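Local coordinates for protein dehalogenase-like hydrolase (Ralstonia solanacearum, PDB 3UMB) that probably catalyses the hydrolytic removal of halide from small (S)-2-haloalkanoic acids, giving the corresponding (R)-2-hydroxyalkanoic acids, at residues V18-A23 with A96-F101; L163-F168 with A173-V178; W183-A188 with T195-R200. All coordinates share one frame; numbering follows the deposited sequence.

Contact 1 (V18-A23 with A96-F101)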
loop_
_atom_site.group_PDB
_atom_site.type_symbol
_atom_site.label_atom_id
_atom_site.label_comp_id
_atom_site.label_asym_id
_atom_site.label_seq_id
_atom_site.Cartn_x
_atom_site.Cartn_y
_atom_site.Cartn_z
ATOM N N VAL A 18 -14.551 -13.697 -1.694
ATOM C CA VAL A 18 -13.803 -13.458 -2.957
ATOM C C VAL A 18 -13.222 -14.797 -3.515
ATOM O O VAL A 18 -12.716 -14.877 -4.651
ATOM C CB VAL A 18 -12.658 -12.394 -2.668
ATOM C CG1 VAL A 18 -11.577 -12.305 -3.756
ATOM C CG2 VAL A 18 -13.260 -11.072 -2.439
ATOM N N TYR A 19 -13.298 -15.868 -2.713
ATOM C CA TYR A 19 -12.723 -17.159 -3.110
ATOM C C TYR A 19 -12.975 -17.505 -4.595
ATOM O O TYR A 19 -12.038 -17.915 -5.313
ATOM C CB TYR A 19 -13.207 -18.307 -2.197
ATOM C CG TYR A 19 -12.479 -19.579 -2.489
ATOM C CD1 TYR A 19 -11.385 -19.962 -1.711
ATOM C CD2 TYR A 19 -12.839 -20.381 -3.582
ATOM C CE1 TYR A 19 -10.671 -21.120 -2.006
ATOM C CE2 TYR A 19 -12.135 -21.537 -3.886
ATOM C CZ TYR A 19 -11.054 -21.901 -3.100
ATOM O OH TYR A 19 -10.348 -23.054 -3.390
ATOM N N SER A 20 -14.217 -17.325 -5.061
ATOM C CA SER A 20 -14.607 -17.843 -6.375
ATOM C C SER A 20 -13.824 -17.232 -7.533
ATOM O O SER A 20 -13.899 -17.735 -8.645
ATOM C CB SER A 20 -16.122 -17.701 -6.605
ATOM O OG SER A 20 -16.536 -16.328 -6.721
ATOM N N VAL A 21 -13.081 -16.155 -7.285
ATOM C CA VAL A 21 -12.297 -15.527 -8.338
ATOM C C VAL A 21 -10.976 -16.264 -8.502
ATOM O O VAL A 21 -10.545 -16.546 -9.626
ATOM C CB VAL A 21 -12.059 -14.024 -8.085
ATOM C CG1 VAL A 21 -11.281 -13.432 -9.215
ATOM C CG2 VAL A 21 -13.392 -13.266 -7.910
ATOM N N ALA A 22 -10.344 -16.615 -7.386
ATOM C CA ALA A 22 -9.087 -17.366 -7.438
ATOM C C ALA A 22 -9.293 -18.666 -8.220
ATOM O O ALA A 22 -8.544 -18.960 -9.165
ATOM C CB ALA A 22 -8.576 -17.624 -6.032
ATOM N N ALA A 23 -10.372 -19.386 -7.884
ATOM C CA ALA A 23 -10.753 -20.654 -8.543
ATOM C C ALA A 23 -11.000 -20.566 -10.060
ATOM O O ALA A 23 -10.686 -21.485 -10.811
ATOM C CB ALA A 23 -11.982 -21.226 -7.849
ATOM N N ALA A 96 -17.852 -8.946 -10.379
ATOM C CA ALA A 96 -19.137 -8.265 -10.188
ATOM C C ALA A 96 -20.045 -9.026 -9.259
ATOM O O ALA A 96 -20.667 -8.425 -8.406
ATOM C CB ALA A 96 -19.829 -8.010 -11.515
ATOM N N CYS A 97 -20.074 -10.345 -9.380
ATOM C CA CYS A 97 -21.118 -11.138 -8.747
ATOM C C CYS A 97 -20.656 -12.285 -7.852
ATOM O O CYS A 97 -20.495 -13.417 -8.307
ATOM C CB CYS A 97 -22.056 -11.656 -9.825
ATOM S SG CYS A 97 -23.641 -10.779 -9.774
ATOM N N LEU A 98 -20.538 -11.993 -6.559
ATOM C CA LEU A 98 -19.921 -12.902 -5.604
ATOM C C LEU A 98 -20.916 -13.434 -4.590
ATOM O O LEU A 98 -22.000 -12.899 -4.457
ATOM C CB LEU A 98 -18.776 -12.170 -4.904
ATOM C CG LEU A 98 -17.535 -12.175 -5.804
ATOM C CD1 LEU A 98 -16.600 -10.984 -5.614
ATOM C CD2 LEU A 98 -16.831 -13.484 -5.565
ATOM N N SER A 99 -20.543 -14.484 -3.862
ATOM C CA SER A 99 -21.456 -15.053 -2.874
ATOM C C SER A 99 -20.963 -14.826 -1.440
ATOM O O SER A 99 -19.777 -14.583 -1.182
ATOM C CB SER A 99 -21.806 -16.541 -3.186
ATOM O OG SER A 99 -20.898 -17.493 -2.648
ATOM N N ALA A 100 -21.924 -14.874 -0.522
ATOM C CA ALA A 100 -21.703 -14.591 0.884
ATOM C C ALA A 100 -21.099 -15.790 1.591
ATOM O O ALA A 100 -21.155 -16.924 1.086
ATOM C CB ALA A 100 -23.031 -14.210 1.565
ATOM N N PHE A 101 -20.537 -15.526 2.764
ATOM C CA PHE A 101 -20.198 -16.576 3.690
ATOM C C PHE A 101 -21.534 -17.012 4.342
ATOM O O PHE A 101 -22.188 -16.226 5.041
ATOM C CB PHE A 101 -19.152 -16.100 4.722
ATOM C CG PHE A 101 -17.819 -15.655 4.103
ATOM C CD1 PHE A 101 -16.740 -16.531 4.029
ATOM C CD2 PHE A 101 -17.645 -14.369 3.632
ATOM C CE1 PHE A 101 -15.503 -16.127 3.483
ATOM C CE2 PHE A 101 -16.414 -13.959 3.094
ATOM C CZ PHE A 101 -15.348 -14.842 3.012
HETATM O O HOH W 1 -18.439 -15.999 -4.389
#
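L98 and S20 meet where the chain turning into helix 19-28 faces the chain that has just left helix 85-96. The apolar part depends on one methyl group. L98 points toward the helix, and its CD2 is the atom that reaches V18, S20 and V21 together. It lies 4.0 Å from V18 CA; V18 offers its CA, because its bond to CB is directed away from L98. Three residues on, V21 CG2 approaches L98 CD2 at 4.2 Å, the two side chains crossing at about a right angle. V21 CG1 is anti to the backbone N (chi1 -179°), which leaves CG2 as the branch that makes this touch. The same methyl also has a polar neighbour, since S20 OG sits 3.1 Å from L98 CD2, a close oxygen-to-methyl contact.

The polar link is indirect. A water joins the two segments, 3.0 Å from S20 OG and 2.6 Å from S99 N. S20 has a chi1 of 68°, a torsion that turns OG to the water and, at the same time, to L98 CD2.

Backbone pairing supplies the third element: S99 bonds with D17, the residue just before V18, within the small antiparallel pair of strands 16-17 and 99-100. D17 OD1 also accepts a hydrogen bond from Y19 N. W40 of helix 33-54 and E94 of helix 85-96 pack against V21.

Of the 72 residues between the segments 53 are helical and none is strand, which fits the helical cap inserted into the Rossmann-like core in this family; the contact thus probably joins the two linkers at the cap's base. Chemically, the water accepts from S99 N and bonds S20 OG, beside a methyl contact that excludes solvent only in part, since V18 and S20 are partly exposed.

Contact 2 (L163-F168 with A173-V178)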
loop_
_atom_site.group_PDB
_atom_site.type_symbol
_atom_site.label_atom_id
_atom_site.label_comp_id
_atom_site.label_asym_id
_atom_site.label_seq_id
_atom_site.Cartn_x
_atom_site.Cartn_y
_atom_site.Cartn_z
ATOM N N LEU A 163 -17.832 8.828 6.193
ATOM C CA LEU A 163 -19.125 8.611 5.561
ATOM C C LEU A 163 -20.139 7.929 6.515
ATOM O O LEU A 163 -21.332 8.196 6.429
ATOM C CB LEU A 163 -19.018 7.841 4.205
ATOM C CG LEU A 163 -18.386 8.540 2.985
ATOM C CD1 LEU A 163 -17.988 7.546 1.876
ATOM C CD2 LEU A 163 -19.279 9.616 2.429
ATOM N N ALA A 164 -19.681 7.070 7.418
ATOM C CA ALA A 164 -20.636 6.232 8.158
ATOM C C ALA A 164 -21.270 6.987 9.315
ATOM O O ALA A 164 -22.483 6.988 9.424
ATOM C CB ALA A 164 -20.040 4.929 8.587
ATOM N N PRO A 165 -20.480 7.696 10.133
ATOM C CA PRO A 165 -21.171 8.579 11.068
ATOM C C PRO A 165 -22.206 9.483 10.387
ATOM O O PRO A 165 -23.323 9.594 10.905
ATOM C CB PRO A 165 -20.042 9.361 11.696
ATOM C CG PRO A 165 -18.920 8.316 11.736
ATOM C CD PRO A 165 -19.031 7.676 10.389
ATOM N N ARG A 166 -21.887 10.042 9.209
ATOM C CA ARG A 166 -22.811 10.965 8.536
ATOM C C ARG A 166 -24.082 10.343 8.182
ATOM O O ARG A 166 -25.111 10.906 8.473
ATOM C CB ARG A 166 -22.280 11.534 7.226
ATOM C CG ARG A 166 -21.666 12.894 7.418
ATOM C CD ARG A 166 -21.856 13.811 6.188
ATOM N NE ARG A 166 -21.221 13.286 4.995
ATOM C CZ ARG A 166 -19.933 13.061 4.894
ATOM N NH1 ARG A 166 -19.124 13.307 5.921
ATOM N NH2 ARG A 166 -19.438 12.632 3.752
ATOM N N ALA A 167 -24.020 9.216 7.476
ATOM C CA ALA A 167 -25.238 8.509 7.040
ATOM C C ALA A 167 -26.136 8.028 8.220
ATOM O O ALA A 167 -27.353 8.054 8.104
ATOM C CB ALA A 167 -24.889 7.346 6.139
ATOM N N PHE A 168 -25.519 7.616 9.330
ATOM C CA PHE A 168 -26.251 7.024 10.460
ATOM C C PHE A 168 -26.736 8.031 11.508
ATOM O O PHE A 168 -27.533 7.664 12.363
ATOM C CB PHE A 168 -25.423 5.895 11.116
ATOM C CG PHE A 168 -25.495 4.602 10.336
ATOM C CD1 PHE A 168 -26.461 3.659 10.622
ATOM C CD2 PHE A 168 -24.674 4.400 9.230
ATOM C CE1 PHE A 168 -26.562 2.508 9.858
ATOM C CE2 PHE A 168 -24.780 3.263 8.462
ATOM C CZ PHE A 168 -25.722 2.313 8.772
ATOM N N ALA A 173 -18.000 6.635 17.751
ATOM C CA ALA A 173 -17.913 5.803 18.975
ATOM C C ALA A 173 -19.106 4.876 19.153
ATOM O O ALA A 173 -18.988 3.821 19.793
ATOM C CB ALA A 173 -17.725 6.648 20.200
ATOM N N GLN A 174 -20.229 5.234 18.552
ATOM C CA GLN A 174 -21.445 4.446 18.703
ATOM C C GLN A 174 -21.747 3.539 17.507
ATOM O O GLN A 174 -22.823 2.954 17.439
ATOM C CB GLN A 174 -22.643 5.397 18.938
ATOM C CG GLN A 174 -22.531 6.217 20.245
ATOM C CD GLN A 174 -23.583 7.335 20.349
ATOM O OE1 GLN A 174 -24.671 7.259 19.749
ATOM N NE2 GLN A 174 -23.254 8.382 21.124
ATOM N N ILE A 175 -20.832 3.458 16.547
ATOM C CA ILE A 175 -20.974 2.526 15.425
ATOM C C ILE A 175 -19.966 1.417 15.657
ATOM O O ILE A 175 -18.836 1.676 16.057
ATOM C CB ILE A 175 -20.762 3.230 14.059
ATOM C CG1 ILE A 175 -21.802 4.352 13.890
ATOM C CG2 ILE A 175 -20.869 2.246 12.890
ATOM C CD1 ILE A 175 -21.774 5.068 12.535
ATOM N N LEU A 176 -20.405 0.170 15.489
ATOM C CA LEU A 176 -19.472 -0.952 15.447
ATOM C C LEU A 176 -19.026 -1.145 13.997
ATOM O O LEU A 176 -19.838 -1.386 13.085
ATOM C CB LEU A 176 -20.061 -2.252 15.996
ATOM C CG LEU A 176 -19.084 -3.442 15.945
ATOM C CD1 LEU A 176 -17.830 -3.225 16.819
ATOM C CD2 LEU A 176 -19.805 -4.730 16.333
ATOM N N PHE A 177 -17.716 -1.044 13.810
ATOM C CA PHE A 177 -17.119 -1.157 12.498
ATOM C C PHE A 177 -16.507 -2.541 12.359
ATOM O O PHE A 177 -15.630 -2.929 13.130
ATOM C CB PHE A 177 -16.053 -0.082 12.317
ATOM C CG PHE A 177 -15.454 -0.095 10.958
ATOM C CD1 PHE A 177 -16.039 0.619 9.926
ATOM C CD2 PHE A 177 -14.347 -0.907 10.680
ATOM C CE1 PHE A 177 -15.498 0.549 8.629
ATOM C CE2 PHE A 177 -13.811 -0.988 9.413
ATOM C CZ PHE A 177 -14.361 -0.246 8.372
ATOM N N VAL A 178 -16.952 -3.264 11.344
ATOM C CA VAL A 178 -16.531 -4.636 11.095
ATOM C C VAL A 178 -15.804 -4.765 9.767
ATOM O O VAL A 178 -16.319 -4.363 8.725
ATOM C CB VAL A 178 -17.755 -5.574 11.063
ATOM C CG1 VAL A 178 -17.314 -7.034 10.795
ATOM C CG2 VAL A 178 -18.536 -5.447 12.382
#
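I175 sends its terminal methyl, CD1, onto the turn of helix 163-168 formed by A164, P165 and F168, and this single group makes every close contact between the two segments. The helix leads into strand 175-179, the fourth strand of the parallel 3-2-1-4-5-6 sheet of the Rossmann-like HAD core, and packs against that sheet. The tight side lies over the helix backbone. There I175 CD1 comes within 3.7 Å of A164 O and 3.8 Å of P165 N, with the CB of A164 a little farther at 4.3 Å. F168 adds its CB, 4.0 Å from I175 CD1, while its ring is met only obliquely. The reach follows from an extended side chain: CG1 is anti to the carbonyl carbon and CD1 continues outward (chi2 -176°). A164 O is also occupied within the helix, where it accepts from F168 N, and it lies at the edge of the F168 ring.

The looser side is the outer surface of the helix, where R166 is exposed and directed away from the strand. Inward, V8 of strand 6-9 touches both I175 and F168, and H144 meets the F168 ring edge-to-face.

The chemistry is therefore that of a methyl group seated on a helix turn: dispersion and burial hold helix to strand, with the nearby carbonyl oxygen already engaged by its own helix.

Contact 3 (W183-A188 with T195-R200)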
loop_
_atom_site.group_PDB
_atom_site.type_symbol
_atom_site.label_atom_id
_atom_site.label_comp_id
_atom_site.label_asym_id
_atom_site.label_seq_id
_atom_site.Cartn_x
_atom_site.Cartn_y
_atom_site.Cartn_z
ATOM N N TRP A 183 -5.697 -4.027 8.442
ATOM C CA TRP A 183 -5.326 -2.620 8.280
ATOM C C TRP A 183 -6.561 -1.729 8.460
ATOM O O TRP A 183 -6.494 -0.644 9.026
ATOM C CB TRP A 183 -4.622 -2.358 6.938
ATOM C CG TRP A 183 -5.394 -2.764 5.695
ATOM C CD1 TRP A 183 -5.265 -3.944 5.016
ATOM C CD2 TRP A 183 -6.392 -2.005 4.995
ATOM N NE1 TRP A 183 -6.175 -3.994 3.974
ATOM C CE2 TRP A 183 -6.845 -2.800 3.920
ATOM C CE3 TRP A 183 -6.964 -0.744 5.189
ATOM C CZ2 TRP A 183 -7.817 -2.356 3.000
ATOM C CZ3 TRP A 183 -7.975 -0.310 4.306
ATOM C CH2 TRP A 183 -8.389 -1.127 3.224
ATOM N N ASP A 184 -7.698 -2.196 7.978
ATOM C CA ASP A 184 -8.926 -1.433 8.014
ATOM C C ASP A 184 -9.508 -1.420 9.429
ATOM O O ASP A 184 -9.949 -0.365 9.894
ATOM C CB ASP A 184 -9.902 -2.035 7.009
ATOM C CG ASP A 184 -11.050 -1.108 6.644
ATOM O OD1 ASP A 184 -11.058 0.106 7.007
ATOM O OD2 ASP A 184 -11.942 -1.633 5.956
ATOM N N ALA A 185 -9.462 -2.540 10.153
ATOM C CA ALA A 185 -9.935 -2.520 11.586
ATOM C C ALA A 185 -9.138 -1.485 12.331
ATOM O O ALA A 185 -9.677 -0.712 13.140
ATOM C CB ALA A 185 -9.807 -3.886 12.281
ATOM N N CYS A 186 -7.848 -1.455 12.046
ATOM C CA CYS A 186 -6.915 -0.545 12.718
ATOM C C CYS A 186 -7.147 0.920 12.331
ATOM O O CYS A 186 -7.095 1.820 13.172
ATOM C CB CYS A 186 -5.487 -0.941 12.342
ATOM S SG CYS A 186 -4.883 -2.436 13.210
ATOM N N GLY A 187 -7.373 1.152 11.040
ATOM C CA GLY A 187 -7.660 2.506 10.564
ATOM C C GLY A 187 -8.967 3.009 11.173
ATOM O O GLY A 187 -9.078 4.201 11.533
ATOM N N ALA A 188 -9.963 2.116 11.278
ATOM C CA ALA A 188 -11.254 2.491 11.851
ATOM C C ALA A 188 -11.148 2.805 13.319
ATOM O O ALA A 188 -11.814 3.709 13.800
ATOM C CB ALA A 188 -12.266 1.447 11.607
ATOM N N THR A 195 -14.419 -1.218 16.914
ATOM C CA THR A 195 -14.195 -2.074 15.777
ATOM C C THR A 195 -14.055 -3.558 16.153
ATOM O O THR A 195 -13.508 -3.909 17.198
ATOM C CB THR A 195 -12.924 -1.630 15.035
ATOM O OG1 THR A 195 -11.817 -1.868 15.883
ATOM C CG2 THR A 195 -12.962 -0.165 14.697
ATOM N N PHE A 196 -14.490 -4.408 15.235
ATOM C CA PHE A 196 -14.314 -5.823 15.344
ATOM C C PHE A 196 -13.606 -6.322 14.081
ATOM O O PHE A 196 -14.034 -6.025 12.975
ATOM C CB PHE A 196 -15.687 -6.502 15.453
ATOM C CG PHE A 196 -15.608 -7.986 15.667
ATOM C CD1 PHE A 196 -15.593 -8.512 16.972
ATOM C CD2 PHE A 196 -15.541 -8.859 14.582
ATOM C CE1 PHE A 196 -15.494 -9.875 17.192
ATOM C CE2 PHE A 196 -15.449 -10.261 14.803
ATOM C CZ PHE A 196 -15.429 -10.754 16.116
ATOM N N TRP A 197 -12.572 -7.144 14.252
ATOM C CA TRP A 197 -11.813 -7.678 13.139
ATOM C C TRP A 197 -12.140 -9.154 12.911
ATOM O O TRP A 197 -11.818 -10.001 13.757
ATOM C CB TRP A 197 -10.312 -7.495 13.436
ATOM C CG TRP A 197 -9.388 -8.046 12.385
ATOM C CD1 TRP A 197 -9.608 -8.118 11.039
ATOM C CD2 TRP A 197 -8.066 -8.566 12.600
ATOM N NE1 TRP A 197 -8.504 -8.686 10.396
ATOM C CE2 TRP A 197 -7.552 -8.966 11.342
ATOM C CE3 TRP A 197 -7.267 -8.731 13.735
ATOM C CZ2 TRP A 197 -6.292 -9.509 11.201
ATOM C CZ3 TRP A 197 -6.015 -9.292 13.579
ATOM C CH2 TRP A 197 -5.540 -9.650 12.323
ATOM N N ILE A 198 -12.733 -9.461 11.758
ATOM C CA ILE A 198 -12.949 -10.836 11.351
ATOM C C ILE A 198 -11.669 -11.305 10.704
ATOM O O ILE A 198 -11.448 -11.137 9.529
ATOM C CB ILE A 198 -14.206 -11.053 10.427
ATOM C CG1 ILE A 198 -15.440 -10.400 11.049
ATOM C CG2 ILE A 198 -14.478 -12.583 10.247
ATOM C CD1 ILE A 198 -16.761 -10.628 10.338
ATOM N N ASN A 199 -10.804 -11.872 11.527
ATOM C CA ASN A 199 -9.522 -12.370 11.105
ATOM C C ASN A 199 -9.662 -13.819 10.589
ATOM O O ASN A 199 -9.369 -14.794 11.300
ATOM C CB ASN A 199 -8.549 -12.256 12.306
ATOM C CG ASN A 199 -7.153 -12.706 11.979
ATOM O OD1 ASN A 199 -6.812 -12.890 10.808
ATOM N ND2 ASN A 199 -6.334 -12.911 13.020
ATOM N N ARG A 200 -10.095 -13.942 9.337
ATOM C CA ARG A 200 -10.438 -15.248 8.760
ATOM C C ARG A 200 -9.253 -16.204 8.560
ATOM O O ARG A 200 -9.418 -17.418 8.606
ATOM C CB ARG A 200 -11.156 -15.063 7.413
ATOM C CG ARG A 200 -12.565 -14.553 7.578
ATOM C CD ARG A 200 -13.334 -14.608 6.265
ATOM N NE ARG A 200 -14.617 -13.907 6.347
ATOM C CZ ARG A 200 -15.664 -14.326 7.055
ATOM N NH1 ARG A 200 -15.587 -15.458 7.779
ATOM N NH2 ARG A 200 -16.798 -13.608 7.059
#
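The beta-alpha-beta crossover of strand 175-179, helix 182-191 and strand 194-198 is a basic unit of the Rossmann-like core of the haloacid dehalogenase superfamily, and A185 and A188 here face T195 and W197 across its second half. Helix and strand run almost exactly antiparallel, at 176°, with their axes approaching to 8.1 Å. Such closeness suits the two alanines that the helix turns toward the strand. A185 CB rests 3.8 Å from W197 CB and 4.2 Å from W197 CG, touching the root of the tryptophan and meeting the indole obliquely. One turn later A188 CB meets T195 CG2 at 3.6 Å, methyl against methyl.

T195 divides its two branches between different jobs. CG2, anti to the carbonyl carbon, serves the packing and also lies 3.7 Å from A185 O. OG1 stands between the backbone N and the carbonyl carbon (chi1 67°) and bonds with T189 OG1, the hydroxyl that also bonds with A185 O. T189 thus ties the helix carbonyl to the strand threonine by a two-step polar path alongside the apolar one.

The indole of W197 carries N199 CB over one face, 3.5 Å above its plane, and its NE1 bonds with S180 O, so the large ring is held both by packing and by a directed bond.

In the wider fold, F177 of strand 175-179 touches A188 and T195 from the neighbouring strand, while W197 bonds through its backbone with A214 and G216 of strand 214-216. Beyond the far side of the strand, helix 219-227 packs on F196 and I198, while W183 meets I50 of the second subunit.

Overall arrangement
The three contacts follow one another along the chain without overlap. Contacts 2 and 3, with centres about 14 Å apart, serve the same parallel six-stranded sheet: strands 175-179 and 194-198 are neighbours in it, and F177 O lies 2.8 Å from F196 N, a probable hydrogen bond. Contact 1 stands apart, its centre about 26 Å from that of contact 2, across the chain's centre, and about 20 Å from that of contact 3. It belongs to the small antiparallel pair 16-17 and 99-100, yet reaches contact 3 through a cation-pi pair of F101 with R200. The loop after strand 194-198 thus touches the region where the chain enters and leaves what is probably the helical cap.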